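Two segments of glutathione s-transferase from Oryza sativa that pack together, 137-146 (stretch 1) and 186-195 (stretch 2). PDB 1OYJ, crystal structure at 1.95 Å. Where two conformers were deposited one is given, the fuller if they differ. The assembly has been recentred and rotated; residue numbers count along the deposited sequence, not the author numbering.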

# COMPACT_ATOMS: atom_id res chain seq x y z
N MET A 137 3.02 -18.08 -10.04
CA MET A 137 1.62 -17.63 -10.08
C MET A 137 0.71 -18.63 -9.40
O MET A 137 -0.10 -18.24 -8.55
CB MET A 137 1.10 -17.30 -11.48
CG MET A 137 -0.39 -16.80 -11.45
SD MET A 137 -0.75 -15.34 -10.32
CE MET A 137 -0.11 -14.16 -11.33
N ALA A 138 0.88 -19.91 -9.72
CA ALA A 138 0.05 -20.94 -9.07
C ALA A 138 0.15 -20.88 -7.55
O ALA A 138 -0.85 -21.10 -6.88
CB ALA A 138 0.41 -22.26 -9.50
N GLU A 139 1.36 -20.68 -7.01
CA GLU A 139 1.59 -20.65 -5.61
C GLU A 139 0.96 -19.39 -5.00
O GLU A 139 0.45 -19.48 -3.93
CB GLU A 139 3.12 -20.74 -5.30
CG GLU A 139 3.43 -20.96 -3.90
CD GLU A 139 2.89 -22.29 -3.35
OE1 GLU A 139 2.57 -23.24 -4.14
OE2 GLU A 139 2.80 -22.28 -2.08
N ILE A 140 1.04 -18.25 -5.68
CA ILE A 140 0.32 -17.03 -5.23
C ILE A 140 -1.24 -17.34 -5.07
O ILE A 140 -1.89 -17.03 -4.05
CB ILE A 140 0.55 -15.95 -6.24
CG1 ILE A 140 1.91 -15.38 -5.97
CG2 ILE A 140 -0.48 -14.79 -6.09
CD1 ILE A 140 2.35 -14.45 -6.93
N LEU A 141 -1.77 -18.03 -6.05
CA LEU A 141 -3.18 -18.37 -6.00
C LEU A 141 -3.45 -19.37 -4.86
O LEU A 141 -4.48 -19.28 -4.18
CB LEU A 141 -3.64 -18.93 -7.33
CG LEU A 141 -3.44 -17.93 -8.52
CD1 LEU A 141 -3.91 -18.63 -9.83
CD2 LEU A 141 -4.30 -16.75 -8.25
N ARG A 142 -2.51 -20.26 -4.62
CA ARG A 142 -2.67 -21.21 -3.50
C ARG A 142 -2.61 -20.48 -2.17
O ARG A 142 -3.32 -20.83 -1.21
CB ARG A 142 -1.60 -22.32 -3.54
CG ARG A 142 -1.85 -23.47 -4.48
CD ARG A 142 -0.70 -24.51 -4.44
NE ARG A 142 -0.60 -25.30 -5.66
CZ ARG A 142 0.40 -25.21 -6.53
NH1 ARG A 142 1.40 -24.33 -6.37
NH2 ARG A 142 0.39 -25.99 -7.59
N THR A 143 -1.80 -19.44 -2.11
CA THR A 143 -1.68 -18.61 -0.92
C THR A 143 -2.99 -17.83 -0.64
O THR A 143 -3.50 -17.85 0.52
CB THR A 143 -0.50 -17.59 -1.07
OG1 THR A 143 0.71 -18.31 -1.19
CG2 THR A 143 -0.39 -16.70 0.15
N LEU A 144 -3.59 -17.29 -1.71
CA LEU A 144 -4.88 -16.63 -1.60
C LEU A 144 -5.94 -17.63 -1.14
O LEU A 144 -6.81 -17.39 -0.22
CB LEU A 144 -5.28 -15.88 -2.87
CG LEU A 144 -4.37 -14.65 -3.04
CD1 LEU A 144 -4.37 -14.21 -4.48
CD2 LEU A 144 -4.74 -13.50 -2.00
N GLU A 145 -5.88 -18.80 -1.77
CA GLU A 145 -6.83 -19.83 -1.42
C GLU A 145 -6.78 -20.16 0.06
O GLU A 145 -7.87 -20.36 0.74
CB GLU A 145 -6.63 -21.11 -2.29
CG GLU A 145 -7.77 -22.09 -2.34
CD GLU A 145 -7.36 -23.55 -2.81
OE1 GLU A 145 -8.27 -24.32 -3.22
OE2 GLU A 145 -6.15 -23.93 -2.70
N ALA A 146 -5.56 -20.35 0.54
CA ALA A 146 -5.31 -20.66 1.95
C ALA A 146 -5.93 -19.62 2.87
O ALA A 146 -6.54 -19.96 3.87
CB ALA A 146 -3.79 -20.81 2.23
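Stretch 2 (186-195) SVEEVAPRLA

Stretch 1 is helical throughout, with i to i+4 backbone bonds from Leu141 N to Met137 O (3.0 Å) through Ala146 N to Arg142 O (2.9 Å). Stretch 2 is two helical pieces, 187-190 and 192-195, broken at Ala191, whose phi/psi of -148/67 leaves the helical region; Ser186 OG caps the first by accepting from Glu189 N at 3.1 Å. The nearest CA pairs, Ala138-Val190 (6.4 Å), Arg142-Ala191 (5.5 Å) and Glu145-Leu194 (5.3 Å), show both stretches advancing in the same direction.

Ala138 meets Val190, CB to CG1 at 3.9 Å. Leu141 points toward stretch 2 and spans the break: its CD1 lies 4.0 Å from Val187 CG2, its CD2 3.7 Å from Leu194 CD2. Arg142, tethered by a salt bridge from NH1 to Glu139 OE1 (2.7 Å), has Val190 CG1 over one guanidinium face. Leu144 adds a lighter contact, CB to Leu194 CD1 at 4.3 Å.

Glu145 loses the most area, 128 of the 537 Å² buried on both sides. Its OE1 accepts from Arg193 N at 3.0 Å and 157°, just where the second helix begins. OE1 also forms a salt bridge with Arg193 NH1 at 3.5 Å, but lies well out of the guanidinium plane, so this is charge attraction alone. One water donates to both Glu145 OE2 (2.6 Å) and Val190 O (2.5 Å).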

# COMPACT_ATOMS: atom_id res chain seq x y z
N SER A 186 -4.04 -24.89 -14.48
CA SER A 186 -5.49 -24.67 -14.35
C SER A 186 -5.80 -24.21 -12.91
O SER A 186 -5.39 -24.84 -11.94
CB SER A 186 -6.23 -25.98 -14.70
OG SER A 186 -7.37 -26.22 -13.88
N VAL A 187 -6.49 -23.09 -12.78
CA VAL A 187 -6.83 -22.59 -11.47
C VAL A 187 -7.69 -23.59 -10.73
O VAL A 187 -7.55 -23.78 -9.54
CB VAL A 187 -7.55 -21.30 -11.57
CG1 VAL A 187 -7.90 -20.81 -10.16
CG2 VAL A 187 -6.63 -20.27 -12.21
N GLU A 188 -8.59 -24.23 -11.44
CA GLU A 188 -9.45 -25.24 -10.87
C GLU A 188 -8.58 -26.34 -10.18
O GLU A 188 -8.83 -26.72 -9.03
CB GLU A 188 -10.44 -25.79 -11.93
CG GLU A 188 -11.40 -26.78 -11.32
CD GLU A 188 -12.42 -26.09 -10.46
OE1 GLU A 188 -12.85 -25.01 -10.91
OE2 GLU A 188 -12.71 -26.60 -9.36
N GLU A 189 -7.56 -26.85 -10.87
CA GLU A 189 -6.65 -27.87 -10.27
C GLU A 189 -5.77 -27.35 -9.13
O GLU A 189 -5.69 -27.93 -8.04
CB GLU A 189 -5.71 -28.46 -11.34
CG GLU A 189 -4.38 -28.99 -10.78
CD GLU A 189 -4.45 -30.42 -10.28
OE1 GLU A 189 -5.55 -31.03 -10.39
OE2 GLU A 189 -3.42 -30.95 -9.77
N VAL A 190 -5.18 -26.19 -9.35
CA VAL A 190 -4.24 -25.68 -8.43
C VAL A 190 -4.91 -25.12 -7.20
O VAL A 190 -4.40 -25.26 -6.10
CB VAL A 190 -3.45 -24.52 -9.18
CG1 VAL A 190 -3.04 -23.45 -8.24
CG2 VAL A 190 -2.25 -25.10 -10.03
N ALA A 191 -6.06 -24.44 -7.36
CA ALA A 191 -6.74 -23.78 -6.22
C ALA A 191 -8.28 -23.76 -6.36
O ALA A 191 -8.91 -22.71 -6.53
CB ALA A 191 -6.20 -22.40 -6.09
N PRO A 192 -8.89 -24.94 -6.29
CA PRO A 192 -10.32 -25.11 -6.57
C PRO A 192 -11.23 -24.17 -5.76
O PRO A 192 -12.20 -23.66 -6.28
CB PRO A 192 -10.62 -26.64 -6.20
CG PRO A 192 -9.39 -27.12 -5.48
CD PRO A 192 -8.26 -26.16 -5.80
N ARG A 193 -10.90 -23.89 -4.52
CA ARG A 193 -11.73 -23.00 -3.73
C ARG A 193 -11.61 -21.55 -4.18
O ARG A 193 -12.59 -20.80 -4.08
CB ARG A 193 -11.46 -23.11 -2.24
CG ARG A 193 -12.12 -24.34 -1.59
CD ARG A 193 -11.75 -24.45 -0.18
NE ARG A 193 -10.41 -25.01 -0.16
CZ ARG A 193 -9.35 -24.43 0.29
NH1 ARG A 193 -8.22 -25.08 0.18
NH2 ARG A 193 -9.39 -23.24 0.82
N LEU A 194 -10.47 -21.18 -4.77
CA LEU A 194 -10.37 -19.84 -5.30
C LEU A 194 -11.19 -19.72 -6.60
O LEU A 194 -11.87 -18.74 -6.84
CB LEU A 194 -8.93 -19.46 -5.55
CG LEU A 194 -8.66 -18.01 -5.88
CD1 LEU A 194 -9.01 -17.10 -4.63
CD2 LEU A 194 -7.26 -17.76 -6.33
N ALA A 195 -11.16 -20.79 -7.38
CA ALA A 195 -11.95 -20.84 -8.58
C ALA A 195 -13.48 -20.73 -8.30
O ALA A 195 -14.18 -20.06 -9.01
CB ALA A 195 -11.63 -22.14 -9.37
O HOH W 1 -0.98 -28.56 -9.27
O HOH W 2 -4.86 -25.96 -3.74